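Local coordinates for protein CDA peptide synthetase I (Streptomyces coelicolor, PDB 5DU9) that forms the condensation domain of a nonribosomal peptide synthetase, a two-lobed fold of the CoA-acyltransferase superfamily, at residues A[407-412]-A[422-427]. The protein carries 1 engineered substitution. Numbering follows the deposited sequence.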
ATOM      1  N   VAL A 407     -11.226   6.323  -2.453  1.00 14.43           N
ATOM      2  CA  VAL A 407     -10.645   5.745  -3.655  1.00 15.85           C
ATOM      3  C   VAL A 407      -9.573   6.684  -4.177  1.00 13.92           C
ATOM      4  O   VAL A 407      -9.863   7.821  -4.543  1.00 17.64           O
ATOM      5  CB  VAL A 407     -11.706   5.513  -4.747  1.00 16.19           C
ATOM      6  CG1 VAL A 407     -11.078   4.899  -5.995  1.00 18.75           C
ATOM      7  CG2 VAL A 407     -12.833   4.634  -4.218  1.00 16.64           C
ATOM      8  N   ASP A 408      -8.332   6.206  -4.193  1.00 13.62           N
ATOM      9  CA  ASP A 408      -7.214   6.990  -4.707  1.00 15.19           C
ATOM     10  C   ASP A 408      -6.763   6.442  -6.053  1.00 13.93           C
ATOM     11  O   ASP A 408      -6.453   5.254  -6.175  1.00 16.91           O
ATOM     12  CB  ASP A 408      -6.039   6.977  -3.726  1.00 18.34           C
ATOM     13  CG  ASP A 408      -6.224   7.947  -2.572  1.00 24.92           C
ATOM     14  OD1 ASP A 408      -7.378   8.192  -2.179  1.00 22.31           O
ATOM     15  OD2 ASP A 408      -5.209   8.473  -2.067  1.00 35.48           O
ATOM     16  N   PHE A 409      -6.757   7.305  -7.061  1.00 14.83           N
ATOM     17  CA  PHE A 409      -6.137   6.988  -8.339  1.00 15.11           C
ATOM     18  C   PHE A 409      -4.760   7.625  -8.351  1.00 15.73           C
ATOM     19  O   PHE A 409      -4.631   8.847  -8.305  1.00 17.37           O
ATOM     20  CB  PHE A 409      -6.983   7.483  -9.513  1.00 15.91           C
ATOM     21  CG  PHE A 409      -7.992   6.476 -10.001  1.00 15.37           C
ATOM     22  CD1 PHE A 409      -8.736   5.728  -9.106  1.00 14.46           C
ATOM     23  CD2 PHE A 409      -8.205   6.292 -11.360  1.00 17.42           C
ATOM     24  CE1 PHE A 409      -9.665   4.802  -9.554  1.00 15.98           C
ATOM     25  CE2 PHE A 409      -9.131   5.365 -11.812  1.00 16.16           C
ATOM     26  CZ  PHE A 409      -9.862   4.624 -10.908  1.00 14.84           C
ATOM     27  N   GLU A 410      -3.739   6.780  -8.383  1.00 15.69           N
ATOM     28  CA  GLU A 410      -2.354   7.221  -8.376  1.00 15.89           C
ATOM     29  C   GLU A 410      -1.765   7.010  -9.759  1.00 16.67           C
ATOM     30  O   GLU A 410      -1.460   5.878 -10.141  1.00 18.71           O
ATOM     31  CB  GLU A 410      -1.554   6.453  -7.325  1.00 15.13           C
ATOM     32  CG  GLU A 410      -2.196   6.435  -5.947  1.00 14.51           C
ATOM     33  CD  GLU A 410      -1.344   5.728  -4.906  1.00 15.48           C
ATOM     34  OE1 GLU A 410      -0.609   4.789  -5.272  1.00 18.80           O
ATOM     35  OE2 GLU A 410      -1.413   6.107  -3.716  1.00 18.27           O
ATOM     36  N   GLY A 411      -1.615   8.098 -10.505  1.00 17.76           N
ATOM     37  CA  GLY A 411      -1.188   8.027 -11.891  1.00 18.63           C
ATOM     38  C   GLY A 411       0.235   8.490 -12.120  1.00 21.84           C
ATOM     39  O   GLY A 411       0.677   9.484 -11.540  1.00 21.43           O
ATOM     40  N   ASN A 412       0.951   7.764 -12.972  1.00 19.86           N
ATOM     41  CA  ASN A 412       2.243   8.214 -13.466  1.00 22.89           C
ATOM     42  C   ASN A 412       2.059   9.574 -14.144  1.00 23.67           C
ATOM     43  O   ASN A 412       1.229   9.705 -15.042  1.00 25.67           O
ATOM     44  CB  ASN A 412       2.832   7.189 -14.437  1.00 21.35           C
ATOM     45  CG  ASN A 412       4.186   7.609 -14.990  1.00 22.72           C
ATOM     46  OD1 ASN A 412       4.303   8.616 -15.686  1.00 25.12           O
ATOM     47  ND2 ASN A 412       5.213   6.830 -14.688  1.00 23.74           N
ATOM     48  N   THR A 422      -9.111  12.436 -12.143  1.00 23.83           N
ATOM     49  CA  THR A 422     -10.401  12.765 -11.544  1.00 22.05           C
ATOM     50  C   THR A 422     -11.541  12.246 -12.419  1.00 21.66           C
ATOM     51  O   THR A 422     -12.476  11.619 -11.927  1.00 23.15           O
ATOM     52  CB  THR A 422     -10.545  14.289 -11.333  1.00 33.09           C
ATOM     53  OG1 THR A 422      -9.610  14.716 -10.335  1.00 30.56           O
ATOM     54  CG2 THR A 422     -11.956  14.663 -10.879  1.00 33.75           C
ATOM     55  N   VAL A 423     -11.448  12.498 -13.720  1.00 25.06           N
ATOM     56  CA  VAL A 423     -12.463  12.040 -14.663  1.00 22.87           C
ATOM     57  C   VAL A 423     -12.548  10.514 -14.694  1.00 24.34           C
ATOM     58  O   VAL A 423     -13.638   9.944 -14.627  1.00 23.23           O
ATOM     59  CB  VAL A 423     -12.176  12.575 -16.079  1.00 29.51           C
ATOM     60  CG1 VAL A 423     -13.138  11.987 -17.089  1.00 29.95           C
ATOM     61  CG2 VAL A 423     -12.293  14.080 -16.089  1.00 32.14           C
ATOM     62  N   LEU A 424     -11.397   9.860 -14.794  1.00 21.57           N
ATOM     63  CA  LEU A 424     -11.332   8.404 -14.876  1.00 19.74           C
ATOM     64  C   LEU A 424     -11.907   7.735 -13.634  1.00 18.42           C
ATOM     65  O   LEU A 424     -12.641   6.746 -13.708  1.00 19.91           O
ATOM     66  CB  LEU A 424      -9.881   7.965 -15.063  1.00 19.95           C
ATOM     67  CG  LEU A 424      -9.646   6.539 -15.544  1.00 31.34           C
ATOM     68  CD1 LEU A 424     -10.110   6.383 -16.978  1.00 35.47           C
ATOM     69  CD2 LEU A 424      -8.175   6.195 -15.413  1.00 34.46           C
ATOM     70  N   GLN A 425     -11.541   8.281 -12.485  1.00 18.90           N
ATOM     71  CA  GLN A 425     -11.936   7.727 -11.205  1.00 17.02           C
ATOM     72  C   GLN A 425     -13.446   7.842 -10.986  1.00 18.75           C
ATOM     73  O   GLN A 425     -14.070   6.906 -10.496  1.00 17.39           O
ATOM     74  CB  GLN A 425     -11.129   8.424 -10.106  1.00 22.92           C
ATOM     75  CG  GLN A 425     -11.797   8.725  -8.803  1.00 30.24           C
ATOM     76  CD  GLN A 425     -10.867   9.541  -7.928  1.00 22.32           C
ATOM     77  OE1 GLN A 425     -10.946  10.768  -7.889  1.00 27.19           O
ATOM     78  NE2 GLN A 425      -9.945   8.863  -7.258  1.00 21.39           N
ATOM     79  N   GLU A 426     -14.041   8.967 -11.376  1.00 19.58           N
ATOM     80  CA  GLU A 426     -15.489   9.112 -11.269  1.00 19.54           C
ATOM     81  C   GLU A 426     -16.200   8.156 -12.230  1.00 19.17           C
ATOM     82  O   GLU A 426     -17.205   7.538 -11.873  1.00 23.28           O
ATOM     83  CB  GLU A 426     -15.912  10.555 -11.546  1.00 22.86           C
ATOM     84  CG  GLU A 426     -17.418  10.793 -11.429  1.00 39.14           C
ATOM     85  CD  GLU A 426     -17.984  10.355 -10.090  1.00 48.90           C
ATOM     86  OE1 GLU A 426     -17.564  10.912  -9.053  1.00 45.89           O
ATOM     87  OE2 GLU A 426     -18.844   9.448 -10.074  1.00 46.60           O
ATOM     88  N   ARG A 427     -15.664   8.033 -13.442  1.00 19.15           N
ATOM     89  CA  ARG A 427     -16.219   7.119 -14.437  1.00 20.29           C
ATOM     90  C   ARG A 427     -16.177   5.679 -13.945  1.00 22.10           C
ATOM     91  O   ARG A 427     -17.143   4.926 -14.093  1.00 20.19           O
ATOM     92  CB  ARG A 427     -15.456   7.230 -15.755  1.00 23.62           C
ATOM     93  CG  ARG A 427     -16.092   6.457 -16.895  1.00 30.22           C
ATOM     94  CD  ARG A 427     -15.269   6.563 -18.165  1.00 34.61           C
ATOM     95  NE  ARG A 427     -15.033   7.953 -18.542  1.00 39.49           N
ATOM     96  CZ  ARG A 427     -14.036   8.365 -19.320  1.00 47.19           C
ATOM     97  NH1 ARG A 427     -13.161   7.494 -19.809  1.00 52.53           N
ATOM     98  NH2 ARG A 427     -13.907   9.653 -19.603  1.00 35.01           N
TER
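Gln425 lays the aliphatic base of its side chain over one face of the Phe409 ring, with CB 3.6 Å from the ring centroid and almost on the ring normal, a CH-pi contact over the middle of the ring. Its CA shares the same face, 3.7 Å from Phe409 CZ. The phenyl ring reaches this place with CG anti to the carbonyl carbon, and the two side chains run past each other in opposite directions. Leu424 comes in at the rim instead: its CD2 lies near the plane of the ring, 3.8 Å from CE2 of Phe409, so two successive helical residues take a face and an edge of one aromatic group.

Beyond CB the glutamine continues toward the strand backbone. Its chi1 of 143° is off the staggered positions, while chi2 is close to anti and sets CD well out from the helix; the amide plane stands 66° from the ring. NE2 comes within 2.9 Å of Val407 O, but the angle is too poor for a hydrogen bond; this buried amide nitrogen donates to Arg244 O on the adjacent strand. Gln425 thus joins apolar packing at its base to a polar link at its tip.

This is helix-on-sheet packing within the condensation domain: helix 418-437 follows strand 404-411 in the chain and packs back across one face of the four-stranded sheet, the short segments making an angle of 138°. Strands 242-248 and 393-398 flank the strand, and Leu393 and Ile395 of strand 393-398 and Leu421 and Phe428 of helix 418-437 also touch Phe409.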